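Local atomic coordinates of SH2 domain-containing protein 3C (Homo sapiens, PDB entry 3T6G), a protein that acts as an adapter in cell adhesion and migration signalling, using a closed, exchange-incompetent Cdc25-homology domain, the part present here, to bind BCAR1. Residues K190-G195 / F206-P211. The protein carries 2 engineered substitutions. Residues are numbered along the deposited sequence; the frame is centred on the assembly and turned at random.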
loop_
_atom_site.group_PDB
_atom_site.type_symbol
_atom_site.label_atom_id
_atom_site.label_comp_id
_atom_site.label_asym_id
_atom_site.label_seq_id
_atom_site.Cartn_x
_atom_site.Cartn_y
_atom_site.Cartn_z
ATOM N N LYS A 190 -13.728 5.137 -1.992
ATOM C CA LYS A 190 -13.481 6.558 -1.820
ATOM C C LYS A 190 -13.330 6.870 -0.331
ATOM O O LYS A 190 -12.468 7.652 0.053
ATOM C CB LYS A 190 -14.618 7.367 -2.431
ATOM C CG LYS A 190 -14.228 8.719 -2.964
ATOM C CD LYS A 190 -15.461 9.392 -3.571
ATOM C CE LYS A 190 -15.166 10.802 -4.064
ATOM N NZ LYS A 190 -16.342 11.363 -4.812
ATOM N N SER A 191 -14.172 6.247 0.497
ATOM C CA SER A 191 -14.044 6.306 1.950
ATOM C C SER A 191 -12.692 5.793 2.427
ATOM O O SER A 191 -11.973 6.498 3.132
ATOM C CB SER A 191 -15.120 5.469 2.627
ATOM O OG SER A 191 -16.362 6.147 2.667
ATOM N N LEU A 192 -12.359 4.561 2.057
ATOM C CA LEU A 192 -11.147 3.935 2.555
ATOM C C LEU A 192 -9.984 4.878 2.353
ATOM O O LEU A 192 -9.119 4.995 3.219
ATOM C CB LEU A 192 -10.843 2.619 1.819
ATOM C CG LEU A 192 -11.778 1.427 1.992
ATOM C CD1 LEU A 192 -11.300 0.245 1.131
ATOM C CD2 LEU A 192 -11.839 1.052 3.454
ATOM N N ASN A 193 -9.964 5.532 1.191
ATOM C CA ASN A 193 -8.853 6.389 0.804
ATOM C C ASN A 193 -8.918 7.754 1.496
ATOM O O ASN A 193 -7.944 8.495 1.500
ATOM C CB ASN A 193 -8.860 6.622 -0.696
ATOM C CG ASN A 193 -8.286 5.482 -1.472
ATOM O OD1 ASN A 193 -7.495 4.684 -0.960
ATOM N ND2 ASN A 193 -8.653 5.410 -2.745
ATOM N N GLU A 194 -10.083 8.095 2.030
ATOM C CA GLU A 194 -10.266 9.344 2.756
ATOM C C GLU A 194 -10.185 9.003 4.217
ATOM O O GLU A 194 -10.675 9.747 5.052
ATOM C CB GLU A 194 -11.644 9.954 2.478
ATOM C CG GLU A 194 -11.881 10.337 1.032
ATOM C CD GLU A 194 -13.269 10.926 0.789
ATOM O OE1 GLU A 194 -13.463 11.551 -0.277
ATOM O OE2 GLU A 194 -14.163 10.762 1.652
ATOM N N GLY A 195 -9.607 7.845 4.518
ATOM C CA GLY A 195 -9.397 7.440 5.893
ATOM C C GLY A 195 -10.657 7.240 6.718
ATOM O O GLY A 195 -10.580 7.171 7.949
ATOM N N PHE A 206 -6.597 -8.601 4.528
ATOM C CA PHE A 206 -5.570 -7.737 3.983
ATOM C C PHE A 206 -6.103 -6.311 3.954
ATOM O O PHE A 206 -6.831 -5.939 3.045
ATOM C CB PHE A 206 -5.208 -8.194 2.589
ATOM C CG PHE A 206 -3.950 -7.591 2.070
ATOM C CD1 PHE A 206 -3.192 -8.260 1.137
ATOM C CD2 PHE A 206 -3.514 -6.372 2.537
ATOM C CE1 PHE A 206 -2.030 -7.724 0.662
ATOM C CE2 PHE A 206 -2.353 -5.820 2.056
ATOM C CZ PHE A 206 -1.616 -6.489 1.113
ATOM N N PRO A 207 -5.715 -5.499 4.948
ATOM C CA PRO A 207 -6.305 -4.189 5.220
ATOM C C PRO A 207 -5.920 -3.204 4.135
ATOM O O PRO A 207 -5.064 -3.504 3.280
ATOM C CB PRO A 207 -5.615 -3.781 6.509
ATOM C CG PRO A 207 -4.221 -4.331 6.314
ATOM C CD PRO A 207 -4.432 -5.672 5.654
ATOM N N HIS A 208 -6.537 -2.028 4.170
ATOM C CA HIS A 208 -6.234 -1.001 3.184
ATOM C C HIS A 208 -4.916 -0.296 3.584
ATOM O O HIS A 208 -4.869 0.434 4.574
ATOM C CB HIS A 208 -7.428 -0.029 3.073
ATOM C CG HIS A 208 -7.327 0.933 1.933
ATOM N ND1 HIS A 208 -6.862 0.568 0.692
ATOM C CD2 HIS A 208 -7.622 2.256 1.851
ATOM C CE1 HIS A 208 -6.874 1.621 -0.113
ATOM N NE2 HIS A 208 -7.332 2.656 0.568
ATOM N N VAL A 209 -3.850 -0.526 2.825
ATOM C CA VAL A 209 -2.535 0.021 3.160
ATOM C C VAL A 209 -1.943 0.813 1.998
ATOM O O VAL A 209 -0.809 1.282 2.089
ATOM C CB VAL A 209 -1.486 -1.099 3.555
ATOM C CG1 VAL A 209 -1.999 -1.998 4.659
ATOM C CG2 VAL A 209 -1.099 -1.949 2.352
ATOM N N LEU A 210 -2.675 0.956 0.893
ATOM C CA LEU A 210 -2.130 1.744 -0.221
ATOM C C LEU A 210 -1.947 3.246 0.066
ATOM O O LEU A 210 -0.952 3.838 -0.335
ATOM C CB LEU A 210 -2.884 1.520 -1.530
ATOM C CG LEU A 210 -1.913 0.775 -2.434
ATOM C CD1 LEU A 210 -2.080 -0.717 -2.226
ATOM C CD2 LEU A 210 -2.082 1.157 -3.880
ATOM N N PRO A 211 -2.908 3.876 0.737
ATOM C CA PRO A 211 -2.570 5.255 1.087
ATOM C C PRO A 211 -1.264 5.310 1.877
ATOM O O PRO A 211 -0.335 5.957 1.423
ATOM C CB PRO A 211 -3.755 5.689 1.943
ATOM C CG PRO A 211 -4.885 4.942 1.351
ATOM C CD PRO A 211 -4.327 3.581 0.981
#
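The imidazole of H208 lies between L192 and P211, which approach it from opposite faces: CD1 of L192 stands 4.1 Å above the ring plane, CD of P211 3.1 Å above it on the other side, and both are displaced toward the rim. On the same face as CD1, CB of L192 makes the closest apolar approach across the contact, 3.2 Å from H208 CD2. At the ring edge, in plane, sit the backbone O of L192 and OD1 of N193. One hydrogen bond crosses the contact, from NE2 of H208 to OD1 of N193 at 2.5 Å, with an N-H...O angle of 154°. OD1 lies only 3° out of the ring plane, yet NE2 stands above the amide carbonyl plane, away from the lone-pair directions. The same oxygen rests 3.5 Å from CG of P211. With CG of H208 anti to the backbone N (chi1 -170°), the ring extends from its loop to the end of helix 175-193. Replacing H208 by an alanine would probably leave N193 OD1 without this donor and open a gap between L192 and P211. Just beyond N193 the helix closes in a Schellman motif, with G195 as the positive-phi C-prime residue. The contact thus joins the C-terminal end of helix 175-193 to the loop leading into helix 210-215 and to its first turn, within the Ras-GEF fold; M145 of helix 145-155 touches both L192 and H208, while H242 of helix 236-250 packs on P211.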